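Local structure of hypothetical protein (Clostridium sporogenes ATCC 15579, 4QRK) at residues A[49-54]-A[90-95]; A[11-16]-A[56-61]; A[29-34]-A[74-79]; A[34-39]-A[112-117]; A[23-28]-A[101-106]. The protein is of unknown function but folds as a right-handed beta-helix and may act in cell adhesion. All blocks are in the same frame, centred on the assembly; numbering follows the deposited sequence.

Interaction 1: A[49-54]-A[90-95]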
# COMPACT_ATOMS: atom_id res chain seq x y z
N LYS A 49 12.39 1.36 9.85
CA LYS A 49 12.46 1.37 11.31
C LYS A 49 11.22 0.68 11.89
O LYS A 49 10.08 1.04 11.56
CB LYS A 49 12.55 2.81 11.81
CG LYS A 49 12.76 2.89 13.33
CD LYS A 49 12.71 4.32 13.82
CE LYS A 49 12.95 4.42 15.31
NZ LYS A 49 12.82 5.81 15.82
N PHE A 50 11.46 -0.30 12.75
CA PHE A 50 10.40 -1.17 13.25
C PHE A 50 10.39 -1.01 14.74
O PHE A 50 11.46 -1.07 15.40
CB PHE A 50 10.71 -2.62 12.85
CG PHE A 50 10.86 -2.79 11.38
CD1 PHE A 50 9.77 -3.07 10.60
CD2 PHE A 50 12.07 -2.55 10.78
CE1 PHE A 50 9.88 -3.20 9.24
CE2 PHE A 50 12.20 -2.67 9.42
CZ PHE A 50 11.08 -2.99 8.63
N ILE A 51 9.20 -0.74 15.27
CA ILE A 51 8.99 -0.56 16.71
C ILE A 51 7.94 -1.54 17.17
O ILE A 51 6.85 -1.62 16.60
CB ILE A 51 8.56 0.84 17.03
CG1 ILE A 51 9.65 1.80 16.57
CG2 ILE A 51 8.35 1.02 18.54
CD1 ILE A 51 9.16 3.27 16.62
N TYR A 52 8.28 -2.34 18.17
CA TYR A 52 7.36 -3.40 18.60
C TYR A 52 7.49 -3.65 20.10
O TYR A 52 8.60 -3.73 20.61
CB TYR A 52 7.54 -4.70 17.74
CG TYR A 52 8.92 -5.31 17.73
CD1 TYR A 52 9.89 -4.89 16.84
CD2 TYR A 52 9.25 -6.32 18.62
CE1 TYR A 52 11.17 -5.45 16.87
CE2 TYR A 52 10.51 -6.89 18.64
CZ TYR A 52 11.46 -6.44 17.75
OH TYR A 52 12.71 -7.00 17.78
N SER A 53 6.37 -3.73 20.81
CA SER A 53 6.40 -3.86 22.26
C SER A 53 6.35 -5.31 22.73
O SER A 53 6.62 -5.60 23.89
CB SER A 53 5.25 -3.09 22.86
OG SER A 53 4.04 -3.57 22.34
N GLU A 54 5.99 -6.22 21.84
CA GLU A 54 5.86 -7.62 22.18
C GLU A 54 6.90 -8.36 21.37
O GLU A 54 6.95 -8.22 20.14
CB GLU A 54 4.46 -8.15 21.81
CG GLU A 54 3.33 -7.26 22.25
CD GLU A 54 3.42 -6.91 23.72
OE1 GLU A 54 3.48 -7.82 24.56
OE2 GLU A 54 3.46 -5.70 24.04
N ARG A 90 2.42 -1.50 21.13
CA ARG A 90 2.88 -0.74 19.98
C ARG A 90 3.45 -1.67 18.94
O ARG A 90 4.25 -2.56 19.26
CB ARG A 90 4.00 0.21 20.37
CG ARG A 90 3.61 1.63 20.36
CD ARG A 90 4.81 2.51 20.55
NE ARG A 90 5.10 3.27 19.35
CZ ARG A 90 6.14 4.09 19.22
NH1 ARG A 90 6.99 4.26 20.23
NH2 ARG A 90 6.32 4.74 18.09
N ASN A 91 3.04 -1.45 17.71
CA ASN A 91 3.63 -2.13 16.56
C ASN A 91 3.59 -1.21 15.37
O ASN A 91 2.53 -0.96 14.77
CB ASN A 91 2.88 -3.42 16.22
CG ASN A 91 3.67 -4.29 15.27
OD1 ASN A 91 4.79 -4.69 15.59
ND2 ASN A 91 3.11 -4.60 14.11
N GLU A 92 4.75 -0.72 15.00
CA GLU A 92 4.86 0.29 13.95
C GLU A 92 6.02 -0.04 13.00
O GLU A 92 7.14 -0.33 13.43
CB GLU A 92 5.02 1.68 14.58
CG GLU A 92 4.99 2.86 13.60
CD GLU A 92 5.28 4.21 14.29
OE1 GLU A 92 4.34 4.81 14.85
OE2 GLU A 92 6.46 4.67 14.31
N TRP A 93 5.71 0.01 11.70
CA TRP A 93 6.69 -0.17 10.66
C TRP A 93 6.73 1.10 9.81
O TRP A 93 5.72 1.55 9.23
CB TRP A 93 6.35 -1.36 9.74
CG TRP A 93 6.36 -2.73 10.36
CD1 TRP A 93 6.53 -3.07 11.69
CD2 TRP A 93 6.12 -3.95 9.66
NE1 TRP A 93 6.44 -4.44 11.83
CE2 TRP A 93 6.15 -5.00 10.61
CE3 TRP A 93 5.88 -4.25 8.32
CZ2 TRP A 93 5.98 -6.33 10.25
CZ3 TRP A 93 5.68 -5.57 7.96
CH2 TRP A 93 5.73 -6.60 8.93
N ASN A 94 7.90 1.68 9.72
CA ASN A 94 8.08 2.88 8.92
C ASN A 94 9.10 2.60 7.86
O ASN A 94 10.26 2.38 8.18
CB ASN A 94 8.56 4.01 9.82
CG ASN A 94 7.61 4.27 10.95
OD1 ASN A 94 6.53 4.76 10.73
ND2 ASN A 94 7.99 3.89 12.16
N ILE A 95 8.66 2.53 6.62
CA ILE A 95 9.47 2.02 5.52
C ILE A 95 9.76 3.09 4.47
O ILE A 95 8.83 3.79 4.03
CB ILE A 95 8.74 0.82 4.87
CG1 ILE A 95 8.68 -0.34 5.89
CG2 ILE A 95 9.43 0.39 3.57
CD1 ILE A 95 7.85 -1.50 5.42
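Ser53 OG joins two hydrogen bonds: it accepts the backbone N-H of Arg90 (OG to N 2.9 Å) and donates to Glu54 OE2 on the anti lone pair of that oxygen. A small hydroxyl suits this place where the strands run out, for chi1 of 58° sets OG between the backbone N and the carbonyl carbon, facing Arg90, while Ser53 N bonds Arg90 O at 2.9 Å. Inward from this end the strands pair antiparallel. Ile51 and Glu92 form a hydrogen-bonded pair, each N meeting the other's O at 2.8 Å, and Lys49 pairs with Asn94 in the same way.

Phe50 and Trp93 form a non-hydrogen-bonded pair and share the buried face with Tyr52 and Asn91. Phe50 brings its edge over a face of the indole in a T-shaped stack, planes at 73°, with Phe50 CD1 3.4 Å from Trp93 CD1. The C-H edge of Phe50 thus points at the indole pi face, which suits two large aromatic side chains in a buried, apolar place. Phe31 adds a further edge-to-face partner to Trp93, and Asn91 ND2 is satisfied by Val33 O. On the opposite face Ile51 CG2 sits over the centre of the Arg90 guanidinium, 3.8 Å from CZ, giving the flat cation an apolar floor. The arrangement is an antiparallel beta ladder with an aromatic interior, set near the N-terminal end of the right-handed beta-helix.

Interaction 2: A[11-16]-A[56-61]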
# COMPACT_ATOMS: atom_id res chain seq x y z
N LYS A 11 10.97 -2.53 21.66
CA LYS A 11 12.14 -2.76 20.81
C LYS A 11 12.12 -1.84 19.61
O LYS A 11 11.07 -1.59 19.02
CB LYS A 11 12.16 -4.21 20.33
CG LYS A 11 12.30 -5.27 21.44
CD LYS A 11 13.75 -5.36 21.91
CE LYS A 11 13.92 -6.27 23.11
NZ LYS A 11 13.51 -7.65 22.79
N GLU A 12 13.30 -1.35 19.24
CA GLU A 12 13.47 -0.57 18.02
C GLU A 12 14.61 -1.08 17.21
O GLU A 12 15.69 -1.35 17.75
CB GLU A 12 13.69 0.92 18.35
CG GLU A 12 12.54 1.52 19.15
CD GLU A 12 12.63 3.03 19.30
OE1 GLU A 12 13.40 3.68 18.55
OE2 GLU A 12 11.94 3.56 20.18
N GLU A 13 14.37 -1.19 15.90
CA GLU A 13 15.34 -1.77 14.97
C GLU A 13 15.26 -1.07 13.66
O GLU A 13 14.17 -0.68 13.23
CB GLU A 13 14.98 -3.22 14.63
CG GLU A 13 14.79 -4.14 15.79
CD GLU A 13 14.33 -5.52 15.35
OE1 GLU A 13 13.66 -5.64 14.30
OE2 GLU A 13 14.65 -6.48 16.08
N ILE A 14 16.42 -0.97 13.03
CA ILE A 14 16.53 -0.51 11.66
C ILE A 14 16.96 -1.69 10.78
O ILE A 14 17.79 -2.52 11.19
CB ILE A 14 17.57 0.61 11.52
CG1 ILE A 14 17.28 1.76 12.48
CG2 ILE A 14 17.62 1.10 10.10
CD1 ILE A 14 16.00 2.46 12.24
N LYS A 15 16.39 -1.75 9.59
CA LYS A 15 16.77 -2.77 8.61
C LYS A 15 17.00 -2.04 7.33
O LYS A 15 16.21 -1.17 6.96
CB LYS A 15 15.66 -3.79 8.46
CG LYS A 15 15.39 -4.52 9.80
CD LYS A 15 14.50 -5.75 9.63
CE LYS A 15 14.12 -6.41 10.96
NZ LYS A 15 15.31 -7.02 11.59
N ILE A 16 18.09 -2.36 6.66
CA ILE A 16 18.45 -1.73 5.40
C ILE A 16 18.75 -2.83 4.41
O ILE A 16 19.50 -3.76 4.72
CB ILE A 16 19.69 -0.88 5.58
CG1 ILE A 16 19.37 0.34 6.43
CG2 ILE A 16 20.24 -0.44 4.22
CD1 ILE A 16 20.59 1.01 6.97
N GLU A 56 7.12 -11.30 20.48
CA GLU A 56 6.52 -12.17 19.47
C GLU A 56 6.20 -11.45 18.15
O GLU A 56 5.90 -12.09 17.16
CB GLU A 56 5.21 -12.76 20.01
CG GLU A 56 5.28 -13.18 21.49
CD GLU A 56 4.79 -12.08 22.42
OE1 GLU A 56 3.59 -11.73 22.33
OE2 GLU A 56 5.60 -11.57 23.24
N TRP A 57 6.21 -10.12 18.15
CA TRP A 57 5.86 -9.37 16.93
C TRP A 57 7.10 -9.01 16.09
O TRP A 57 6.96 -8.40 15.02
CB TRP A 57 5.12 -8.10 17.30
CG TRP A 57 3.75 -8.32 17.87
CD1 TRP A 57 3.04 -9.49 17.90
CD2 TRP A 57 2.91 -7.32 18.48
NE1 TRP A 57 1.80 -9.27 18.48
CE2 TRP A 57 1.70 -7.95 18.84
CE3 TRP A 57 3.07 -5.96 18.76
CZ2 TRP A 57 0.66 -7.26 19.45
CZ3 TRP A 57 2.02 -5.28 19.35
CH2 TRP A 57 0.85 -5.93 19.70
N LYS A 58 8.27 -9.43 16.57
CA LYS A 58 9.56 -9.17 15.93
C LYS A 58 9.44 -9.42 14.45
O LYS A 58 9.10 -10.54 14.05
CB LYS A 58 10.65 -10.08 16.50
CG LYS A 58 12.04 -9.76 15.96
CD LYS A 58 13.17 -10.70 16.49
CE LYS A 58 14.39 -10.63 15.57
NZ LYS A 58 15.11 -9.34 15.64
N PRO A 59 9.68 -8.40 13.63
CA PRO A 59 9.48 -8.63 12.20
C PRO A 59 10.53 -9.60 11.64
O PRO A 59 11.69 -9.63 12.09
CB PRO A 59 9.68 -7.24 11.56
CG PRO A 59 9.91 -6.30 12.63
CD PRO A 59 10.18 -7.04 13.91
N GLU A 60 10.09 -10.40 10.68
CA GLU A 60 10.96 -11.36 9.97
C GLU A 60 11.18 -10.86 8.51
O GLU A 60 10.22 -10.65 7.74
CB GLU A 60 10.29 -12.77 9.95
CG GLU A 60 9.84 -13.37 11.34
CD GLU A 60 8.60 -14.32 11.27
OE1 GLU A 60 7.48 -13.87 10.96
OE2 GLU A 60 8.73 -15.53 11.57
N ILE A 61 12.42 -10.66 8.13
CA ILE A 61 12.72 -10.20 6.78
C ILE A 61 13.39 -11.30 5.97
O ILE A 61 14.26 -11.99 6.46
CB ILE A 61 13.66 -9.01 6.76
CG1 ILE A 61 13.02 -7.82 7.48
CG2 ILE A 61 13.99 -8.63 5.31
CD1 ILE A 61 13.30 -6.47 6.79
O HOH W 1 13.61 -8.26 13.33
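Glu13 and Lys15 of strand 11-17 face Pro59 and Ile61 across a gap too wide for backbone pairing, with the CA atoms of Glu13 and Pro59 9.4 Å apart, so side chains and one water span it. Lys58 crosses Glu13 at about a right angle. The bend at its chi4 (70°) turns NZ to the syn side of Glu13 OE2, 2.9 Å away, in a hydrogen-bonded salt bridge. The same OE2 also bonds Tyr52 OH, so that this oxygen has two partners. Lys15 NZ approaches the other oxygen, Glu13 OE1, at 3.5 Å.

The resulting salt-bridge network links strand 11-17, outermost in one sheet, to the loop 58-59 that leads into strand 60-66, outermost in the other, and so lies across the N-terminal end of the beta-helix. Long charged side chains suit such a place, since they can reach between sheets and keep their ends near solvent. A water makes four bonds at the centre: it donates to Glu13 OE1 and to Pro59 O, the latter at 2.7 Å, and accepts from Lys15 NZ and Lys58 NZ. Its oxygen and the carboxylate probably ease the repulsion between the two ammonium groups. The aliphatic part of Lys15 slides past Ile61 in the opposite direction, although the closest carbons are modelled too near for their spacing to be trusted.

Interaction 3: A[29-34]-A[74-79]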
# COMPACT_ATOMS: atom_id res chain seq x y z
N LEU A 29 4.39 -7.66 2.10
CA LEU A 29 4.28 -7.30 3.52
C LEU A 29 3.09 -8.03 4.19
O LEU A 29 1.97 -8.03 3.69
CB LEU A 29 4.11 -5.78 3.68
CG LEU A 29 5.23 -4.89 3.15
CD1 LEU A 29 4.93 -3.40 3.25
CD2 LEU A 29 6.55 -5.12 3.86
N ASN A 30 3.37 -8.69 5.31
CA ASN A 30 2.32 -9.36 6.09
C ASN A 30 2.32 -8.80 7.47
O ASN A 30 3.27 -9.00 8.20
CB ASN A 30 2.58 -10.85 6.18
CG ASN A 30 2.68 -11.46 4.84
OD1 ASN A 30 1.70 -11.48 4.10
ND2 ASN A 30 3.86 -11.94 4.48
N PHE A 31 1.26 -8.09 7.81
CA PHE A 31 1.29 -7.22 8.97
C PHE A 31 0.02 -7.52 9.72
O PHE A 31 -1.06 -7.38 9.17
CB PHE A 31 1.30 -5.80 8.46
CG PHE A 31 1.48 -4.74 9.53
CD1 PHE A 31 2.75 -4.41 9.98
CD2 PHE A 31 0.39 -4.04 10.04
CE1 PHE A 31 2.93 -3.42 10.94
CE2 PHE A 31 0.56 -3.05 11.00
CZ PHE A 31 1.84 -2.72 11.44
N GLY A 32 0.14 -7.95 10.96
CA GLY A 32 -1.00 -8.36 11.74
C GLY A 32 -1.77 -7.21 12.33
O GLY A 32 -2.97 -7.09 12.11
N VAL A 33 -1.10 -6.36 13.11
CA VAL A 33 -1.80 -5.29 13.81
C VAL A 33 -0.88 -4.10 14.02
O VAL A 33 0.32 -4.27 14.22
CB VAL A 33 -2.43 -5.76 15.18
CG1 VAL A 33 -1.38 -6.31 16.10
CG2 VAL A 33 -3.09 -4.62 15.85
N GLY A 34 -1.43 -2.91 13.88
CA GLY A 34 -0.70 -1.69 14.19
C GLY A 34 -0.70 -0.65 13.09
O GLY A 34 -1.68 -0.43 12.38
N ILE A 74 8.47 -9.00 4.28
CA ILE A 74 8.55 -8.59 5.67
C ILE A 74 7.27 -9.06 6.33
O ILE A 74 6.17 -8.70 5.88
CB ILE A 74 8.68 -7.09 5.81
CG1 ILE A 74 9.68 -6.54 4.79
CG2 ILE A 74 9.06 -6.75 7.28
CD1 ILE A 74 10.02 -5.09 4.97
N SER A 75 7.41 -9.85 7.38
CA SER A 75 6.26 -10.43 8.06
C SER A 75 6.29 -10.28 9.57
O SER A 75 7.34 -10.48 10.18
CB SER A 75 6.15 -11.91 7.67
OG SER A 75 5.98 -12.00 6.28
N GLN A 76 5.14 -9.87 10.15
CA GLN A 76 4.93 -9.86 11.61
C GLN A 76 4.57 -11.29 11.94
O GLN A 76 3.63 -11.82 11.32
CB GLN A 76 3.75 -8.95 12.02
CG GLN A 76 3.62 -8.69 13.55
CD GLN A 76 2.33 -7.88 13.90
OE1 GLN A 76 1.64 -7.41 13.02
NE2 GLN A 76 2.04 -7.74 15.17
N PRO A 77 5.29 -11.94 12.87
CA PRO A 77 4.88 -13.31 13.21
C PRO A 77 3.39 -13.35 13.57
O PRO A 77 2.90 -12.56 14.41
CB PRO A 77 5.73 -13.65 14.45
CG PRO A 77 6.95 -12.71 14.40
CD PRO A 77 6.37 -11.44 13.73
N GLY A 78 2.68 -14.25 12.90
CA GLY A 78 1.29 -14.48 13.21
C GLY A 78 1.17 -14.83 14.67
O GLY A 78 1.96 -15.63 15.21
N LEU A 79 0.22 -14.19 15.34
CA LEU A 79 -0.30 -14.74 16.58
C LEU A 79 -1.60 -15.40 16.17
O LEU A 79 -2.57 -14.72 15.85
CB LEU A 79 -0.50 -13.66 17.65
CG LEU A 79 0.73 -12.97 18.27
CD1 LEU A 79 0.27 -11.97 19.31
CD2 LEU A 79 1.69 -13.97 18.89
O HOH W 2 1.37 -11.07 10.20
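Gln76 reaches across to Gly32 and Val33 with an extended side chain, CG anti to the backbone N (chi1 -170°), and places its amide oxygen where the chain 29-34 turns a corner. Val33 N bonds Gln76 OE1 at 2.9 Å in the amide plane, on a lone pair, while Gly32 N gives the same oxygen a weak, bent bond. The amide is turned with NE2 on the side of Val33 CG1, 3.8 Å away, and OE1 lies over one face of the Phe31 ring. Gly32 fits because a side chain there would run into OE1; Gly34 has backbone angles that by themselves call for glycine.

Before the corner the strands run parallel. Asn30 N bonds Ile74 O at 2.9 Å, and Gln76 N bonds Asn30 O at 2.8 Å. Leu29 and Ile74 lie side by side, pointing the same way into the interior, in a tight fit that brings Leu29 CD2 to 3.5 Å from Ile74 CB. On the outer face the Asn30 amide aims ND2 in its own plane at Ser75 OG, 2.8 Å away, though Ser75 has two conformers and this bond is less certain. Trp57, Asn91 and Trp93 pack against the Gln76 side chain.

Chemically, the buried glutamine oxygen stands in for a strand carbonyl: it receives two main-chain N-H groups, that of Val33 well and that of Gly32 weakly, just where strand 69-75 has ended and regular pairing stops.

Interaction 4: A[34-39]-A[112-117]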
# COMPACT_ATOMS: atom_id res chain seq x y z
N GLY A 34 -1.43 -2.91 13.88
CA GLY A 34 -0.70 -1.69 14.19
C GLY A 34 -0.70 -0.65 13.09
O GLY A 34 -1.68 -0.43 12.38
N LYS A 35 0.44 0.04 12.96
CA LYS A 35 0.56 1.17 12.04
C LYS A 35 1.70 0.88 11.06
O LYS A 35 2.82 0.56 11.44
CB LYS A 35 0.83 2.46 12.80
CG LYS A 35 -0.33 2.90 13.72
CD LYS A 35 0.08 4.05 14.61
CE LYS A 35 -1.11 4.73 15.28
NZ LYS A 35 -1.71 3.89 16.37
N LEU A 36 1.37 0.94 9.79
CA LEU A 36 2.35 0.74 8.73
C LEU A 36 2.40 2.00 7.88
O LEU A 36 1.39 2.39 7.32
CB LEU A 36 1.91 -0.44 7.85
CG LEU A 36 2.62 -0.66 6.53
CD1 LEU A 36 4.09 -0.82 6.71
CD2 LEU A 36 2.03 -1.90 5.84
N ASN A 37 3.60 2.58 7.74
CA ASN A 37 3.84 3.79 6.97
C ASN A 37 4.92 3.58 5.94
O ASN A 37 6.01 3.09 6.24
CB ASN A 37 4.26 4.92 7.88
CG ASN A 37 3.24 5.25 8.94
OD1 ASN A 37 2.03 5.43 8.68
ND2 ASN A 37 3.72 5.34 10.16
N ILE A 38 4.61 3.89 4.70
CA ILE A 38 5.54 3.70 3.60
C ILE A 38 5.68 4.98 2.82
O ILE A 38 4.68 5.67 2.53
CB ILE A 38 5.10 2.61 2.63
CG1 ILE A 38 4.88 1.28 3.39
CG2 ILE A 38 6.13 2.45 1.52
CD1 ILE A 38 4.42 0.16 2.44
N SER A 39 6.92 5.28 2.47
CA SER A 39 7.24 6.43 1.63
C SER A 39 8.36 6.12 0.68
O SER A 39 8.95 5.04 0.73
CB SER A 39 7.68 7.61 2.49
OG SER A 39 8.97 7.38 3.02
N GLY A 112 -5.48 -2.25 11.63
CA GLY A 112 -4.65 -1.10 11.91
C GLY A 112 -4.74 -0.02 10.85
O GLY A 112 -5.73 0.05 10.14
N GLU A 113 -3.71 0.81 10.76
CA GLU A 113 -3.72 1.94 9.86
C GLU A 113 -2.56 1.88 8.90
O GLU A 113 -1.38 1.75 9.30
CB GLU A 113 -3.68 3.23 10.64
CG GLU A 113 -4.89 3.42 11.58
CD GLU A 113 -4.74 4.64 12.46
OE1 GLU A 113 -3.64 5.24 12.47
OE2 GLU A 113 -5.72 5.01 13.15
N PHE A 114 -2.90 1.92 7.63
CA PHE A 114 -1.89 1.86 6.57
C PHE A 114 -1.87 3.21 5.85
O PHE A 114 -2.89 3.68 5.33
CB PHE A 114 -2.23 0.76 5.59
CG PHE A 114 -1.33 0.73 4.36
CD1 PHE A 114 0.04 0.84 4.48
CD2 PHE A 114 -1.87 0.59 3.10
CE1 PHE A 114 0.86 0.84 3.35
CE2 PHE A 114 -1.06 0.58 1.97
CZ PHE A 114 0.30 0.71 2.10
N LYS A 115 -0.70 3.82 5.82
CA LYS A 115 -0.50 5.11 5.15
C LYS A 115 0.70 5.00 4.24
O LYS A 115 1.78 4.52 4.63
CB LYS A 115 -0.25 6.21 6.18
CG LYS A 115 -1.39 6.50 7.14
CD LYS A 115 -1.06 7.79 7.90
CE LYS A 115 -1.84 8.01 9.18
NZ LYS A 115 -3.19 7.37 9.18
N ALA A 116 0.51 5.41 2.99
CA ALA A 116 1.60 5.32 2.03
C ALA A 116 1.61 6.45 1.02
O ALA A 116 0.58 6.78 0.40
CB ALA A 116 1.60 3.96 1.27
N ASP A 117 2.79 7.03 0.86
CA ASP A 117 3.05 7.95 -0.22
C ASP A 117 3.81 7.21 -1.24
O ASP A 117 5.01 6.95 -1.07
CB ASP A 117 3.87 9.14 0.23
CG ASP A 117 4.17 10.10 -0.93
OD1 ASP A 117 3.50 10.01 -1.98
OD2 ASP A 117 5.09 10.92 -0.81
O HOH W 3 -0.22 4.44 9.74
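Leu36 and Phe114 lie side by side on the interior face, Leu36 CG 3.6 Å from Phe114 CD1. Ile38 comes at the ring's edge, its CD1 3.7 Å from Phe114 CE1. Phe114 CG is anti to the backbone N (chi1 173°), as Leu36 CG is in its own residue, so the two neighbours leave their strands alike. Beside Ile38 the small Ala116 packs CB to CB at 4.0 Å. The outer face is polar. Lys35 lies alongside Glu113, but its NZ is 4.6 Å from Glu113 OE1, beyond a salt bridge. A water donates to Asn37 OD1 at 2.7 Å and to Glu113 O at 3.0 Å, while Asn37 ND2 bonds Asn94 OD1.

An in-register parallel ladder positions these side chains, five backbone bonds running from Glu113 N to Gly34 O through to Asp117 N to Ile38 O. It begins at the corner glycines, Gly34 and Gly112, both with backbone angles that call for glycine; a side chain on Gly112 would also strike Gly34 O.

Strands 91-98 and 134-138 continue the sheet on either side of this parallel pair. Leu107 and Leu109 of strand 103-110, with Val128 and Met130 of strand 123-130, meet Phe114 from the facing sheet, inside the beta-helix.

Interaction 5: A[23-28]-A[101-106]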
# COMPACT_ATOMS: atom_id res chain seq x y z
N GLU A 23 16.81 -5.61 -10.35
CA GLU A 23 16.43 -4.56 -11.26
C GLU A 23 14.95 -4.31 -11.14
O GLU A 23 14.42 -3.42 -11.77
CB GLU A 23 16.79 -4.97 -12.69
CG GLU A 23 18.29 -5.21 -12.85
CD GLU A 23 18.68 -5.54 -14.27
OE1 GLU A 23 17.85 -6.14 -15.01
OE2 GLU A 23 19.82 -5.19 -14.63
N LYS A 24 14.27 -5.12 -10.33
CA LYS A 24 12.90 -4.84 -9.97
C LYS A 24 12.74 -5.24 -8.48
O LYS A 24 13.40 -6.16 -8.01
CB LYS A 24 11.94 -5.59 -10.90
CG LYS A 24 10.45 -5.46 -10.48
CD LYS A 24 9.52 -6.43 -11.20
CE LYS A 24 8.72 -5.74 -12.30
NZ LYS A 24 7.76 -6.68 -12.97
N THR A 25 11.92 -4.49 -7.74
CA THR A 25 11.57 -4.84 -6.35
C THR A 25 10.16 -5.43 -6.32
O THR A 25 9.21 -4.85 -6.86
CB THR A 25 11.54 -3.61 -5.43
OG1 THR A 25 12.85 -3.05 -5.33
CG2 THR A 25 11.09 -3.99 -4.03
N LYS A 26 10.03 -6.59 -5.68
CA LYS A 26 8.71 -7.16 -5.36
C LYS A 26 8.60 -7.24 -3.84
O LYS A 26 9.21 -8.09 -3.21
CB LYS A 26 8.55 -8.54 -5.99
CG LYS A 26 8.47 -8.54 -7.51
CD LYS A 26 7.97 -9.90 -8.05
CE LYS A 26 7.68 -9.85 -9.55
NZ LYS A 26 6.91 -11.04 -10.01
N LEU A 27 7.86 -6.30 -3.27
CA LEU A 27 7.75 -6.14 -1.83
C LEU A 27 6.48 -6.84 -1.37
O LEU A 27 5.39 -6.62 -1.93
CB LEU A 27 7.74 -4.66 -1.45
CG LEU A 27 7.56 -4.29 0.03
CD1 LEU A 27 8.70 -4.79 0.81
CD2 LEU A 27 7.42 -2.76 0.22
N ASN A 28 6.64 -7.72 -0.39
CA ASN A 28 5.51 -8.46 0.11
C ASN A 28 5.46 -8.29 1.61
O ASN A 28 6.41 -8.64 2.31
CB ASN A 28 5.59 -9.93 -0.33
CG ASN A 28 4.42 -10.78 0.21
OD1 ASN A 28 3.29 -10.32 0.24
ND2 ASN A 28 4.71 -12.00 0.62
N ILE A 101 13.79 2.25 -8.90
CA ILE A 101 13.62 0.85 -9.30
C ILE A 101 12.13 0.50 -9.54
O ILE A 101 11.25 0.91 -8.75
CB ILE A 101 14.28 -0.07 -8.29
CG1 ILE A 101 14.43 -1.47 -8.87
CG2 ILE A 101 13.52 -0.08 -6.97
CD1 ILE A 101 15.26 -2.43 -8.00
N PRO A 102 11.83 -0.20 -10.67
CA PRO A 102 10.45 -0.67 -10.87
C PRO A 102 9.98 -1.50 -9.69
O PRO A 102 10.71 -2.40 -9.29
CB PRO A 102 10.58 -1.57 -12.12
CG PRO A 102 11.73 -0.99 -12.86
CD PRO A 102 12.70 -0.54 -11.81
N THR A 103 8.79 -1.21 -9.15
CA THR A 103 8.34 -1.77 -7.88
C THR A 103 6.91 -2.29 -7.92
O THR A 103 6.01 -1.63 -8.43
CB THR A 103 8.43 -0.68 -6.77
OG1 THR A 103 9.79 -0.29 -6.60
CG2 THR A 103 7.92 -1.21 -5.44
N GLU A 104 6.72 -3.49 -7.38
CA GLU A 104 5.40 -4.06 -7.14
C GLU A 104 5.29 -4.25 -5.65
O GLU A 104 6.28 -4.59 -5.00
CB GLU A 104 5.30 -5.42 -7.81
CG GLU A 104 5.31 -5.33 -9.32
CD GLU A 104 5.27 -6.72 -9.96
OE1 GLU A 104 5.03 -7.72 -9.23
OE2 GLU A 104 5.49 -6.81 -11.20
N ILE A 105 4.11 -3.97 -5.11
CA ILE A 105 3.90 -4.03 -3.66
C ILE A 105 2.65 -4.84 -3.39
O ILE A 105 1.62 -4.58 -3.98
CB ILE A 105 3.75 -2.62 -3.01
CG1 ILE A 105 5.00 -1.79 -3.25
CG2 ILE A 105 3.56 -2.73 -1.50
CD1 ILE A 105 4.85 -0.32 -2.87
N LYS A 106 2.77 -5.82 -2.51
CA LYS A 106 1.65 -6.57 -2.06
C LYS A 106 1.59 -6.49 -0.55
O LYS A 106 2.60 -6.69 0.14
CB LYS A 106 1.76 -8.03 -2.52
CG LYS A 106 0.60 -8.86 -2.01
CD LYS A 106 0.74 -10.35 -2.29
CE LYS A 106 -0.61 -11.05 -2.02
NZ LYS A 106 -1.23 -10.63 -0.71
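Lys24 reaches Glu104 through two shaped side chains: Lys24 bends at chi3 (-103°), swinging CE back toward its partner, while Glu104 holds CG beside its backbone N (chi1 -68°) and then extends. Lys24 NZ meets Glu104 OE2 at 2.9 Å from above the carboxylate plane, 41° out of it, in a hydrogen-bonded salt bridge. Lys26 runs alongside Glu104 and forms only a long ion pair, Lys26 NZ to Glu104 OE1 3.9 Å. The CE of Lys26 lies nearer that oxygen. One carboxylate thus answers two lysines on the solvent side of the sheet.

Strands 24-28 and 103-106 are neighbouring parallel strands of one sheet of the right-handed beta-helix. Thr25 N bonds Pro102 O, and Glu104 N returns to Thr25 O; Leu27 continues the alternation with N to Glu104 O and O to Lys106 N.

On the inward face like residues fall beside each other, Thr25 by Thr103 and Leu27 by Ile105, with Leu27 CD2 4.2 Å from Ile105 CG2. Beta-branched and leucine side chains suit the interior between the sheets, which Leu97 of the opposing sheet also lines. Thr103 OG1, buried, donates to Ile101 O at 2.9 Å. Ile101 crosses Thr25 at about a right angle, bringing CG2 to 3.5 Å from Thr25 OG1.

Overall arrangement
Interactions 1 and 4 lie in one sheet of the beta-helix and interactions 3 and 5 in the other, where both use strand 24-32; Gly34, at the corner between strands 24-32 and 35-42, is common to interactions 3 and 4. Interaction 2 joins strand 11-17 to the loop leading into strand 60-66, at the outer edges of the two sheets, and is the surface contact, held by charges and water. The other four are partly buried: aromatic inside in interaction 1, aliphatic in 5, mixed in 4, while 3 combines an aliphatic pair with a buried glutamine amide. Interaction 1 is antiparallel, whereas 3, 4 and 5 are parallel. Leu29 of interaction 3 packs on Ile38 of interaction 4 between the sheets.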